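Long-range contacts in trans-isoprenyl diphosphate synthase (Caulobacter crescentus, PDB 3OYR), which probably builds all-trans-octaprenyl diphosphate, the precursor of isoprenoid quinone side chains, by adding isopentenyl units to farnesyl diphosphate with the help of magnesium: residues 262-267 with 300-305; 77-82 with 325-330; 87-92 with 141-146; 250-255 with 283-288. All coordinates share one frame; numbering follows the deposited sequence.

Contact 1 (262-267 with 300-305); sequences LLAIAR and SGALDA
Arg267 lays its side chain over Ser300, CG against Ser300 CB at 3.8 Å, and then hands the backbone carbonyl of that residue a hydrogen bond: NE, brought there by bends at chi2 (-94°) and chi3 (-102°), is 2.9 Å from Ser300 O. The acceptor sits near the edge of the guanidinium, and the N-H points at it with a bend, at 148°. NH1 adds a weak second bond to the same oxygen. NH2 lies 3.9 Å from Ala305 CB. Gly301, the positive-phi residue of a Schellman motif that closes helix 287-299, is also the N-cap of helix 302-320, and the arginine binds at this turn. Beside it the packing is between small side chains. Ala302 CB reaches the backbone of Ala264, 3.6 Å from its N, and also meets the CB of that residue. Leu263 approaches from the same helix, its CD1 3.9 Å from Ala305 CB. Ser300 OG, 3.7 Å from Ala264 CB, spends its hydrogen bond on Leu296 O, back in helix 287-299. In this mainly helical prenyltransferase, the contact joins helix 259-267 to the corner between helices 287-299 and 302-320. Alanines allow the backbones to come close, while the guanidinium satisfies a backbone carbonyl in the turn where two helix ends meet and the net field is not obvious.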
loop_
_atom_site.group_PDB
_atom_site.type_symbol
_atom_site.label_atom_id
_atom_site.label_comp_id
_atom_site.label_asym_id
_atom_site.label_seq_id
_atom_site.Cartn_x
_atom_site.Cartn_y
_atom_site.Cartn_z
ATOM N N LEU B 262 24.146 -14.112 11.591
ATOM C CA LEU B 262 25.404 -13.420 11.335
ATOM C C LEU B 262 26.395 -13.568 12.496
ATOM O O LEU B 262 27.592 -13.823 12.279
ATOM C CB LEU B 262 25.153 -11.936 11.060
ATOM C CG LEU B 262 24.419 -11.492 9.791
ATOM C CD1 LEU B 262 24.319 -9.955 9.763
ATOM C CD2 LEU B 262 25.119 -11.998 8.541
ATOM N N LEU B 263 25.885 -13.412 13.717
ATOM C CA LEU B 263 26.697 -13.517 14.914
ATOM C C LEU B 263 27.177 -14.947 15.121
ATOM O O LEU B 263 28.341 -15.145 15.455
ATOM C CB LEU B 263 25.943 -13.022 16.147
ATOM C CG LEU B 263 25.669 -11.517 16.287
ATOM C CD1 LEU B 263 24.798 -11.244 17.520
ATOM C CD2 LEU B 263 26.966 -10.700 16.348
ATOM N N ALA B 264 26.287 -15.921 14.900
ATOM C CA ALA B 264 26.620 -17.346 14.989
ATOM C C ALA B 264 27.680 -17.773 13.995
ATOM O O ALA B 264 28.587 -18.519 14.356
ATOM C CB ALA B 264 25.394 -18.191 14.802
ATOM N N ILE B 265 27.547 -17.317 12.749
ATOM C CA ILE B 265 28.565 -17.524 11.716
ATOM C C ILE B 265 29.927 -17.006 12.205
ATOM O O ILE B 265 30.944 -17.691 12.055
ATOM C CB ILE B 265 28.156 -16.872 10.357
ATOM C CG1 ILE B 265 27.028 -17.671 9.692
ATOM C CG2 ILE B 265 29.347 -16.765 9.401
ATOM C CD1 ILE B 265 26.405 -16.977 8.491
ATOM N N ALA B 266 29.922 -15.832 12.833
ATOM C CA ALA B 266 31.135 -15.210 13.364
ATOM C C ALA B 266 31.789 -15.970 14.529
ATOM O O ALA B 266 33.011 -15.924 14.677
ATOM C CB ALA B 266 30.873 -13.749 13.744
ATOM N N ARG B 267 30.997 -16.661 15.350
ATOM C CA ARG B 267 31.570 -17.480 16.429
ATOM C C ARG B 267 31.960 -18.885 15.950
ATOM O O ARG B 267 32.770 -19.546 16.597
ATOM C CB ARG B 267 30.637 -17.611 17.652
ATOM C CG ARG B 267 29.441 -16.686 17.705
ATOM C CD ARG B 267 29.673 -15.407 18.493
ATOM N NE ARG B 267 29.060 -15.491 19.819
ATOM C CZ ARG B 267 28.571 -14.459 20.505
ATOM N NH1 ARG B 267 28.042 -14.660 21.708
ATOM N NH2 ARG B 267 28.605 -13.230 19.996
ATOM N N SER B 300 26.226 -21.097 20.468
ATOM C CA SER B 300 27.282 -20.100 20.279
ATOM C C SER B 300 27.020 -18.795 21.044
ATOM O O SER B 300 27.837 -17.876 20.998
ATOM C CB SER B 300 27.487 -19.800 18.794
ATOM O OG SER B 300 26.337 -19.177 18.250
ATOM N N GLY B 301 25.884 -18.715 21.739
ATOM C CA GLY B 301 25.501 -17.513 22.486
ATOM C C GLY B 301 25.009 -16.383 21.595
ATOM O O GLY B 301 24.866 -15.245 22.052
ATOM N N ALA B 302 24.746 -16.703 20.326
ATOM C CA ALA B 302 24.370 -15.714 19.322
ATOM C C ALA B 302 22.968 -15.188 19.560
ATOM O O ALA B 302 22.706 -14.014 19.326
ATOM C CB ALA B 302 24.477 -16.290 17.942
ATOM N N LEU B 303 22.079 -16.068 20.015
ATOM C CA LEU B 303 20.759 -15.678 20.486
ATOM C C LEU B 303 20.866 -14.714 21.674
ATOM O O LEU B 303 20.175 -13.692 21.707
ATOM C CB LEU B 303 19.943 -16.918 20.853
ATOM C CG LEU B 303 18.420 -16.806 21.041
ATOM C CD1 LEU B 303 17.725 -18.004 20.414
ATOM C CD2 LEU B 303 18.008 -16.651 22.515
ATOM N N ASP B 304 21.741 -15.025 22.630
ATOM C CA ASP B 304 21.901 -14.181 23.818
ATOM C C ASP B 304 22.443 -12.799 23.497
ATOM O O ASP B 304 21.955 -11.805 24.034
ATOM C CB ASP B 304 22.762 -14.867 24.887
ATOM C CG ASP B 304 22.002 -15.947 25.641
ATOM O OD1 ASP B 304 22.629 -16.971 25.997
ATOM O OD2 ASP B 304 20.779 -15.781 25.871
ATOM N N ALA B 305 23.442 -12.748 22.620
ATOM C CA ALA B 305 24.058 -11.488 22.189
ATOM C C ALA B 305 23.064 -10.555 21.447
ATOM O O ALA B 305 23.104 -9.337 21.630
ATOM C CB ALA B 305 25.296 -11.762 21.337
#

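Contact 2 (77-82 with 325-330); sequences ARLAGA and PANDWR
Arg78 meets Trp329 in a CH-pi contact between the C-terminal part of helix 68-79 and an N-capped helix start, 328-342. Its CB stands over one face of the indole, 3.7 Å from the centroid of the five-membered ring and nearest to CE2, at 3.4 Å. CG follows over the six-membered part, 3.5 Å from Trp329 CZ2. The two side chains run side by side in the same direction; the arginine's guanidinium, 30° from the indole plane, goes on to a salt bridge with Asp34 of helix 25-45. That helix also packs on the tryptophan through Leu27 and Leu30. Leu79 has CG anti to its backbone N, and its CD1 reaches the amide group of Asn327, 3.6 Å from OD1. The same methyl lies 4.1 Å from Trp329 CB. Asn327 is the N-cap, and its CG sits between backbone N and carbonyl carbon (chi1 59°). No hydrogen bond joins the two segments; the capping bond is internal, Arg330 N to Asn327 OD1 at 2.9 Å, almost straight at 170°.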
loop_
_atom_site.group_PDB
_atom_site.type_symbol
_atom_site.label_atom_id
_atom_site.label_comp_id
_atom_site.label_asym_id
_atom_site.label_seq_id
_atom_site.Cartn_x
_atom_site.Cartn_y
_atom_site.Cartn_z
ATOM N N ALA B 77 -0.415 9.831 23.031
ATOM C CA ALA B 77 -1.391 10.925 23.071
ATOM C C ALA B 77 -1.777 11.324 24.504
ATOM O O ALA B 77 -1.840 12.522 24.843
ATOM C CB ALA B 77 -2.630 10.569 22.240
ATOM N N ARG B 78 -2.032 10.323 25.340
ATOM C CA ARG B 78 -2.362 10.557 26.752
ATOM C C ARG B 78 -1.177 11.069 27.578
ATOM O O ARG B 78 -1.357 11.931 28.444
ATOM C CB ARG B 78 -2.933 9.287 27.386
ATOM C CG ARG B 78 -4.286 8.824 26.801
ATOM C CD ARG B 78 -5.361 9.877 26.998
ATOM N NE ARG B 78 -6.660 9.520 26.415
ATOM C CZ ARG B 78 -7.657 10.388 26.234
ATOM N NH1 ARG B 78 -7.504 11.655 26.582
ATOM N NH2 ARG B 78 -8.806 9.995 25.699
ATOM N N LEU B 79 0.025 10.551 27.310
ATOM C CA LEU B 79 1.245 11.045 27.973
ATOM C C LEU B 79 1.489 12.501 27.599
ATOM O O LEU B 79 1.786 13.324 28.470
ATOM C CB LEU B 79 2.476 10.174 27.656
ATOM C CG LEU B 79 3.780 10.369 28.462
ATOM C CD1 LEU B 79 3.552 10.358 29.979
ATOM C CD2 LEU B 79 4.839 9.329 28.085
ATOM N N ALA B 80 1.304 12.831 26.317
ATOM C CA ALA B 80 1.407 14.220 25.874
ATOM C C ALA B 80 0.226 15.106 26.311
ATOM O O ALA B 80 0.261 16.316 26.123
ATOM C CB ALA B 80 1.632 14.303 24.365
ATOM N N GLY B 81 -0.803 14.508 26.909
ATOM C CA GLY B 81 -1.928 15.258 27.464
ATOM C C GLY B 81 -2.911 15.751 26.416
ATOM O O GLY B 81 -3.177 16.944 26.332
ATOM N N ALA B 82 -3.448 14.836 25.610
ATOM C CA ALA B 82 -4.476 15.176 24.615
ATOM C C ALA B 82 -5.803 15.568 25.282
ATOM O O ALA B 82 -6.142 15.054 26.344
ATOM C CB ALA B 82 -4.685 14.018 23.650
ATOM N N PRO B 325 6.675 13.318 33.320
ATOM C CA PRO B 325 6.362 12.961 34.709
ATOM C C PRO B 325 6.309 11.452 34.895
ATOM O O PRO B 325 5.855 10.732 33.992
ATOM C CB PRO B 325 4.955 13.529 34.919
ATOM C CG PRO B 325 4.822 14.628 33.921
ATOM C CD PRO B 325 5.674 14.242 32.747
ATOM N N ALA B 326 6.771 10.980 36.050
ATOM C CA ALA B 326 6.753 9.563 36.350
ATOM C C ALA B 326 5.340 9.146 36.769
ATOM O O ALA B 326 5.080 8.914 37.949
ATOM C CB ALA B 326 7.783 9.226 37.441
ATOM N N ASN B 327 4.432 9.063 35.790
ATOM C CA ASN B 327 3.050 8.647 36.032
ATOM C C ASN B 327 2.796 7.218 35.545
ATOM O O ASN B 327 3.735 6.514 35.183
ATOM C CB ASN B 327 2.068 9.651 35.415
ATOM C CG ASN B 327 2.252 9.827 33.907
ATOM O OD1 ASN B 327 2.674 8.918 33.182
ATOM N ND2 ASN B 327 1.905 10.998 33.433
ATOM N N ASP B 328 1.534 6.799 35.520
ATOM C CA ASP B 328 1.178 5.429 35.112
ATOM C C ASP B 328 1.418 5.148 33.631
ATOM O O ASP B 328 1.842 4.051 33.267
ATOM C CB ASP B 328 -0.287 5.108 35.471
ATOM C CG ASP B 328 -0.493 4.903 36.962
ATOM O OD1 ASP B 328 -1.536 5.351 37.488
ATOM O OD2 ASP B 328 0.385 4.285 37.606
ATOM N N TRP B 329 1.136 6.139 32.794
ATOM C CA TRP B 329 1.355 6.040 31.353
ATOM C C TRP B 329 2.836 5.846 31.085
ATOM O O TRP B 329 3.227 4.937 30.333
ATOM C CB TRP B 329 0.868 7.304 30.643
ATOM C CG TRP B 329 -0.603 7.345 30.474
ATOM C CD1 TRP B 329 -1.470 8.198 31.084
ATOM C CD2 TRP B 329 -1.394 6.480 29.651
ATOM N NE1 TRP B 329 -2.755 7.927 30.687
ATOM C CE2 TRP B 329 -2.740 6.872 29.813
ATOM C CE3 TRP B 329 -1.097 5.405 28.792
ATOM C CZ2 TRP B 329 -3.794 6.238 29.138
ATOM C CZ3 TRP B 329 -2.139 4.786 28.117
ATOM C CH2 TRP B 329 -3.470 5.210 28.290
ATOM N N ARG B 330 3.659 6.667 31.737
ATOM C CA ARG B 330 5.124 6.508 31.589
ATOM C C ARG B 330 5.643 5.138 32.049
ATOM O O ARG B 330 6.411 4.486 31.325
ATOM C CB ARG B 330 5.927 7.641 32.224
ATOM C CG ARG B 330 7.245 7.842 31.475
ATOM C CD ARG B 330 8.212 8.765 32.166
ATOM N NE ARG B 330 8.896 8.072 33.245
ATOM C CZ ARG B 330 9.714 8.661 34.111
ATOM N NH1 ARG B 330 9.953 9.969 34.036
ATOM N NH2 ARG B 330 10.288 7.932 35.055
#

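Contact 3 (87-92 with 141-146); sequences FQKLAA and FELMVE
Lys89 and Glu146 cross at about a right angle, and their ends meet in a salt bridge. The lysine chain is extended beyond CG, and its NZ comes 2.6 Å from Glu146 OE2, on the anti lone pair of that oxygen. One water ties the pair to the backbone: it accepts from Lys89 NZ and donates to Glu146 O, each at 3.1 Å. The other carboxylate oxygen, OE1, holds Arg45 of helix 25-45 in a second salt bridge, so the glutamate is shared between two cations, which probably keeps it ionised. Deeper in, Leu143 points its branches two ways: CD2 lies 4.0 Å from Lys89 CB, and CD1 is at the same distance from Ala92 CB. Leu90 and Met144 also cross at about a right angle, Leu90 CD2 against Met144 CG at 3.8 Å. Met144 bends at chi3 (-69°), and its CE settles 3.4 Å above the centre of the Phe141 ring. That ring in turn meets Phe141 of the second subunit, which places the far side of helix 126-147 at the dimer interface. The two segments run antiparallel, at 167°, with their axes 8.4 Å apart at the closest. Such close antiparallel packing, apolar inside and ionic at its margin, belongs to the all-alpha fold of the trans-prenyltransferases, whose helix 87-109 carries at its other end the aspartates Asp105 and Asp109 that bind calcium.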
loop_
_atom_site.group_PDB
_atom_site.type_symbol
_atom_site.label_atom_id
_atom_site.label_comp_id
_atom_site.label_asym_id
_atom_site.label_seq_id
_atom_site.Cartn_x
_atom_site.Cartn_y
_atom_site.Cartn_z
ATOM N N PHE B 87 -6.994 11.210 18.243
ATOM C CA PHE B 87 -5.864 10.310 18.075
ATOM C C PHE B 87 -6.293 8.869 17.793
ATOM O O PHE B 87 -5.504 8.104 17.244
ATOM C CB PHE B 87 -4.926 10.368 19.301
ATOM C CG PHE B 87 -5.569 9.905 20.593
ATOM C CD1 PHE B 87 -6.152 10.827 21.458
ATOM C CD2 PHE B 87 -5.582 8.555 20.951
ATOM C CE1 PHE B 87 -6.742 10.425 22.653
ATOM C CE2 PHE B 87 -6.182 8.134 22.151
ATOM C CZ PHE B 87 -6.767 9.076 23.004
ATOM N N GLN B 88 -7.527 8.504 18.161
ATOM C CA GLN B 88 -8.025 7.130 17.955
ATOM C C GLN B 88 -8.090 6.740 16.487
ATOM O O GLN B 88 -7.886 5.564 16.148
ATOM C CB GLN B 88 -9.405 6.913 18.606
ATOM C CG GLN B 88 -9.385 6.789 20.153
ATOM C CD GLN B 88 -10.791 6.821 20.769
ATOM O OE1 GLN B 88 -11.769 6.540 20.088
ATOM N NE2 GLN B 88 -10.889 7.190 22.061
ATOM N N LYS B 89 -8.416 7.701 15.621
ATOM C CA LYS B 89 -8.393 7.478 14.175
ATOM C C LYS B 89 -6.986 7.211 13.648
ATOM O O LYS B 89 -6.807 6.334 12.792
ATOM C CB LYS B 89 -9.049 8.623 13.415
ATOM C CG LYS B 89 -10.480 8.901 13.866
ATOM C CD LYS B 89 -11.156 9.922 12.968
ATOM C CE LYS B 89 -12.656 10.026 13.290
ATOM N NZ LYS B 89 -13.368 10.795 12.210
ATOM N N LEU B 90 -6.006 7.952 14.176
ATOM C CA LEU B 90 -4.579 7.726 13.876
ATOM C C LEU B 90 -4.154 6.355 14.347
ATOM O O LEU B 90 -3.533 5.607 13.583
ATOM C CB LEU B 90 -3.686 8.806 14.502
ATOM C CG LEU B 90 -3.991 10.252 14.103
ATOM C CD1 LEU B 90 -3.123 11.228 14.885
ATOM C CD2 LEU B 90 -3.838 10.508 12.606
ATOM N N ALA B 91 -4.544 5.993 15.571
ATOM C CA ALA B 91 -4.254 4.648 16.104
ATOM C C ALA B 91 -4.813 3.558 15.212
ATOM O O ALA B 91 -4.112 2.581 14.898
ATOM C CB ALA B 91 -4.779 4.495 17.542
ATOM N N ALA B 92 -6.068 3.735 14.793
ATOM C CA ALA B 92 -6.693 2.827 13.836
ATOM C C ALA B 92 -5.935 2.768 12.483
ATOM O O ALA B 92 -5.698 1.673 11.918
ATOM C CB ALA B 92 -8.179 3.233 13.636
ATOM N N PHE B 141 -5.219 6.097 5.249
ATOM C CA PHE B 141 -5.089 7.533 4.883
ATOM C C PHE B 141 -6.361 8.334 4.879
ATOM O O PHE B 141 -6.367 9.519 5.282
ATOM C CB PHE B 141 -4.321 7.701 3.573
ATOM C CG PHE B 141 -2.850 7.562 3.757
ATOM C CD1 PHE B 141 -2.273 6.305 3.877
ATOM C CD2 PHE B 141 -2.043 8.687 3.866
ATOM C CE1 PHE B 141 -0.913 6.163 4.086
ATOM C CE2 PHE B 141 -0.664 8.557 4.063
ATOM C CZ PHE B 141 -0.104 7.286 4.174
ATOM N N GLU B 142 -7.446 7.687 4.476
ATOM C CA GLU B 142 -8.772 8.247 4.658
ATOM C C GLU B 142 -9.031 8.614 6.123
ATOM O O GLU B 142 -9.510 9.714 6.408
ATOM C CB GLU B 142 -9.835 7.275 4.141
ATOM C CG GLU B 142 -9.978 7.297 2.630
ATOM C CD GLU B 142 -11.299 6.686 2.172
ATOM O OE1 GLU B 142 -12.156 7.423 1.623
ATOM O OE2 GLU B 142 -11.487 5.475 2.376
ATOM N N LEU B 143 -8.680 7.715 7.046
ATOM C CA LEU B 143 -8.829 7.969 8.485
ATOM C C LEU B 143 -8.018 9.167 8.954
ATOM O O LEU B 143 -8.494 10.047 9.689
ATOM C CB LEU B 143 -8.391 6.729 9.286
ATOM C CG LEU B 143 -9.494 5.716 9.497
ATOM C CD1 LEU B 143 -8.886 4.379 9.892
ATOM C CD2 LEU B 143 -10.482 6.264 10.561
ATOM N N MET B 144 -6.776 9.203 8.513
ATOM C CA MET B 144 -5.889 10.297 8.865
ATOM C C MET B 144 -6.368 11.622 8.360
ATOM O O MET B 144 -6.307 12.599 9.087
ATOM C CB MET B 144 -4.499 10.004 8.378
ATOM C CG MET B 144 -3.932 8.890 9.197
ATOM S SD MET B 144 -2.187 8.726 9.037
ATOM C CE MET B 144 -2.060 8.152 7.346
ATOM N N VAL B 145 -6.884 11.637 7.133
ATOM C CA VAL B 145 -7.511 12.828 6.567
ATOM C C VAL B 145 -8.612 13.389 7.480
ATOM O O VAL B 145 -8.686 14.613 7.711
ATOM C CB VAL B 145 -8.052 12.548 5.133
ATOM C CG1 VAL B 145 -8.983 13.635 4.703
ATOM C CG2 VAL B 145 -6.886 12.414 4.112
ATOM N N GLU B 146 -9.448 12.496 8.019
ATOM C CA GLU B 146 -10.529 12.898 8.934
ATOM C C GLU B 146 -10.060 13.653 10.175
ATOM O O GLU B 146 -10.779 14.520 10.677
ATOM C CB GLU B 146 -11.351 11.694 9.377
ATOM C CG GLU B 146 -12.303 11.138 8.329
ATOM C CD GLU B 146 -12.865 9.768 8.705
ATOM O OE1 GLU B 146 -12.984 8.925 7.798
ATOM O OE2 GLU B 146 -13.188 9.537 9.894
HETATM O O HOH W 1 -12.063 13.400 13.260
#

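Contact 4 (250-255 with 283-288); sequences DDFREG and REQTEA
Phe252 offers Gln285 both its ring and its carbonyl. The amide of Gln285 lies across one face of the ring, the two planes 22° apart, with NE2 3.7 Å above the ring and toward its rim. The same NE2 donates to Phe252 O at 3.0 Å, almost straight at 174°, from above the carbonyl plane. From the opposite face Gly255 N gives its own bond to this oxygen, so two N-H groups grip it. Gln285 NE2 also donates to Ala279 O, bridging to helix 273-281. With CG anti to the backbone N (chi1 -176°), the phenyl is set among side chains of helices 273-281 and 287-299. Of the two residues before it, Asp250 holds Ser111 through OD2, and Asp251 N is hydrogen-bonded to Asp236, a calcium ligand in a structure of this protein. Helix 250-254 is a short element of the mainly helical prenyl synthase fold. Next comes Arg253, whose CG touches Gln285 OE1 at 3.5 Å while NH1 turns back to a salt bridge with Asp250 OD1. Glu254 follows, its carboxylate close to that of Asp109, a calcium ligand, and paired with Lys256; its backbone O lies 3.3 Å from Arg283 CD. Gly255 ends the helix in a Schellman motif and lets Arg283 pass close by, CD 3.7 Å from Gly255 CA. Arg253 O lies at the edge of the Arg283 guanidinium, but the angle is too poor for a hydrogen bond.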
loop_
_atom_site.group_PDB
_atom_site.type_symbol
_atom_site.label_atom_id
_atom_site.label_comp_id
_atom_site.label_asym_id
_atom_site.label_seq_id
_atom_site.Cartn_x
_atom_site.Cartn_y
_atom_site.Cartn_z
ATOM N N ASP B 250 11.214 -19.412 9.520
ATOM C CA ASP B 250 10.912 -18.719 8.256
ATOM C C ASP B 250 12.131 -18.003 7.662
ATOM O O ASP B 250 12.384 -18.167 6.482
ATOM C CB ASP B 250 9.726 -17.747 8.390
ATOM C CG ASP B 250 8.368 -18.429 8.182
ATOM O OD1 ASP B 250 8.342 -19.639 7.854
ATOM O OD2 ASP B 250 7.325 -17.744 8.345
ATOM N N ASP B 251 12.887 -17.253 8.479
ATOM C CA ASP B 251 14.087 -16.534 8.005
ATOM C C ASP B 251 15.097 -17.521 7.431
ATOM O O ASP B 251 15.557 -17.345 6.300
ATOM C CB ASP B 251 14.767 -15.700 9.111
ATOM C CG ASP B 251 13.869 -14.579 9.681
ATOM O OD1 ASP B 251 12.942 -14.084 8.992
ATOM O OD2 ASP B 251 14.109 -14.192 10.846
ATOM N N PHE B 252 15.411 -18.562 8.206
ATOM C CA PHE B 252 16.353 -19.584 7.776
ATOM C C PHE B 252 15.918 -20.267 6.478
ATOM O O PHE B 252 16.702 -20.352 5.533
ATOM C CB PHE B 252 16.632 -20.625 8.875
ATOM C CG PHE B 252 17.671 -21.643 8.475
ATOM C CD1 PHE B 252 19.024 -21.298 8.449
ATOM C CD2 PHE B 252 17.299 -22.928 8.081
ATOM C CE1 PHE B 252 19.996 -22.215 8.046
ATOM C CE2 PHE B 252 18.262 -23.859 7.681
ATOM C CZ PHE B 252 19.616 -23.505 7.670
ATOM N N ARG B 253 14.671 -20.726 6.424
ATOM C CA ARG B 253 14.143 -21.349 5.214
ATOM C C ARG B 253 13.982 -20.405 3.997
ATOM O O ARG B 253 13.993 -20.873 2.859
ATOM C CB ARG B 253 12.854 -22.130 5.520
ATOM C CG ARG B 253 13.122 -23.522 6.103
ATOM C CD ARG B 253 11.850 -24.299 6.437
ATOM N NE ARG B 253 11.435 -24.105 7.826
ATOM C CZ ARG B 253 10.521 -23.224 8.229
ATOM N NH1 ARG B 253 9.902 -22.444 7.353
ATOM N NH2 ARG B 253 10.219 -23.125 9.515
ATOM N N GLU B 254 13.866 -19.092 4.230
ATOM C CA GLU B 254 13.872 -18.082 3.145
ATOM C C GLU B 254 15.290 -17.753 2.675
ATOM O O GLU B 254 15.473 -17.103 1.646
ATOM C CB GLU B 254 13.200 -16.766 3.590
ATOM C CG GLU B 254 11.673 -16.769 3.602
ATOM C CD GLU B 254 11.064 -15.898 4.721
ATOM O OE1 GLU B 254 10.025 -16.312 5.286
ATOM O OE2 GLU B 254 11.610 -14.812 5.042
ATOM N N GLY B 255 16.287 -18.170 3.446
ATOM C CA GLY B 255 17.681 -17.821 3.167
ATOM C C GLY B 255 17.964 -16.383 3.547
ATOM O O GLY B 255 18.827 -15.723 2.961
ATOM N N ARG B 283 21.234 -21.782 -0.948
ATOM C CA ARG B 283 19.876 -22.019 -0.413
ATOM C C ARG B 283 19.319 -23.444 -0.616
ATOM O O ARG B 283 18.119 -23.632 -0.865
ATOM C CB ARG B 283 18.893 -20.939 -0.898
ATOM C CG ARG B 283 17.980 -20.408 0.185
ATOM C CD ARG B 283 17.229 -19.173 -0.286
ATOM N NE ARG B 283 16.183 -19.488 -1.258
ATOM C CZ ARG B 283 14.958 -19.908 -0.948
ATOM N NH1 ARG B 283 14.087 -20.164 -1.912
ATOM N NH2 ARG B 283 14.595 -20.077 0.315
ATOM N N GLU B 284 20.202 -24.436 -0.482
ATOM C CA GLU B 284 19.854 -25.853 -0.633
ATOM C C GLU B 284 19.583 -26.450 0.743
ATOM O O GLU B 284 20.468 -26.453 1.601
ATOM C CB GLU B 284 20.989 -26.609 -1.331
ATOM C CG GLU B 284 21.464 -25.962 -2.636
ATOM C CD GLU B 284 22.669 -26.662 -3.246
ATOM O OE1 GLU B 284 22.597 -27.887 -3.475
ATOM O OE2 GLU B 284 23.687 -25.984 -3.506
ATOM N N GLN B 285 18.363 -26.950 0.953
ATOM C CA GLN B 285 17.884 -27.251 2.308
ATOM C C GLN B 285 16.971 -28.465 2.500
ATOM O O GLN B 285 16.282 -28.906 1.577
ATOM C CB GLN B 285 17.164 -26.031 2.883
ATOM C CG GLN B 285 18.077 -25.023 3.529
ATOM C CD GLN B 285 17.317 -23.908 4.180
ATOM O OE1 GLN B 285 16.218 -24.108 4.698
ATOM N NE2 GLN B 285 17.898 -22.719 4.168
ATOM N N THR B 286 16.995 -28.984 3.727
ATOM C CA THR B 286 15.962 -29.866 4.264
ATOM C C THR B 286 15.502 -29.284 5.600
ATOM O O THR B 286 15.929 -28.192 5.992
ATOM C CB THR B 286 16.471 -31.308 4.488
ATOM O OG1 THR B 286 17.785 -31.274 5.063
ATOM C CG2 THR B 286 16.492 -32.090 3.174
ATOM N N GLU B 287 14.637 -30.015 6.297
ATOM C CA GLU B 287 14.193 -29.620 7.632
ATOM C C GLU B 287 15.300 -29.795 8.675
ATOM O O GLU B 287 15.343 -29.062 9.669
ATOM C CB GLU B 287 12.966 -30.426 8.038
ATOM C CG GLU B 287 11.737 -30.146 7.200
ATOM C CD GLU B 287 10.706 -31.248 7.316
ATOM O OE1 GLU B 287 10.971 -32.363 6.821
ATOM O OE2 GLU B 287 9.630 -30.996 7.900
ATOM N N ALA B 288 16.186 -30.763 8.430
ATOM C CA ALA B 288 17.322 -31.069 9.306
ATOM C C ALA B 288 18.335 -29.925 9.396
ATOM O O ALA B 288 18.984 -29.745 10.433
ATOM C CB ALA B 288 18.013 -32.360 8.856
#

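How the contacts relate
Contact 3 is the buried one, contact 2 lies at the surface, and contacts 1 and 4 are partly buried. Contacts 2 and 3 touch directly: Phe87, at the start of helix 87-109, packs on Ala77, Arg78 and Ala82, and Asp34 of helix 25-45 serves both Arg78 and Gln88. Contacts 1 and 4 share a region on the other side of the chain's centre from contact 3, their centres 18 Å apart, and helix 287-299 links them. Chemistry follows place: contact 3 mixes apolar packing with a salt bridge, contact 2 has no hydrogen bond across it, and contacts 1 and 4 each send a side-chain N-H to a backbone carbonyl. Contact 4 alone lies beside the metal site.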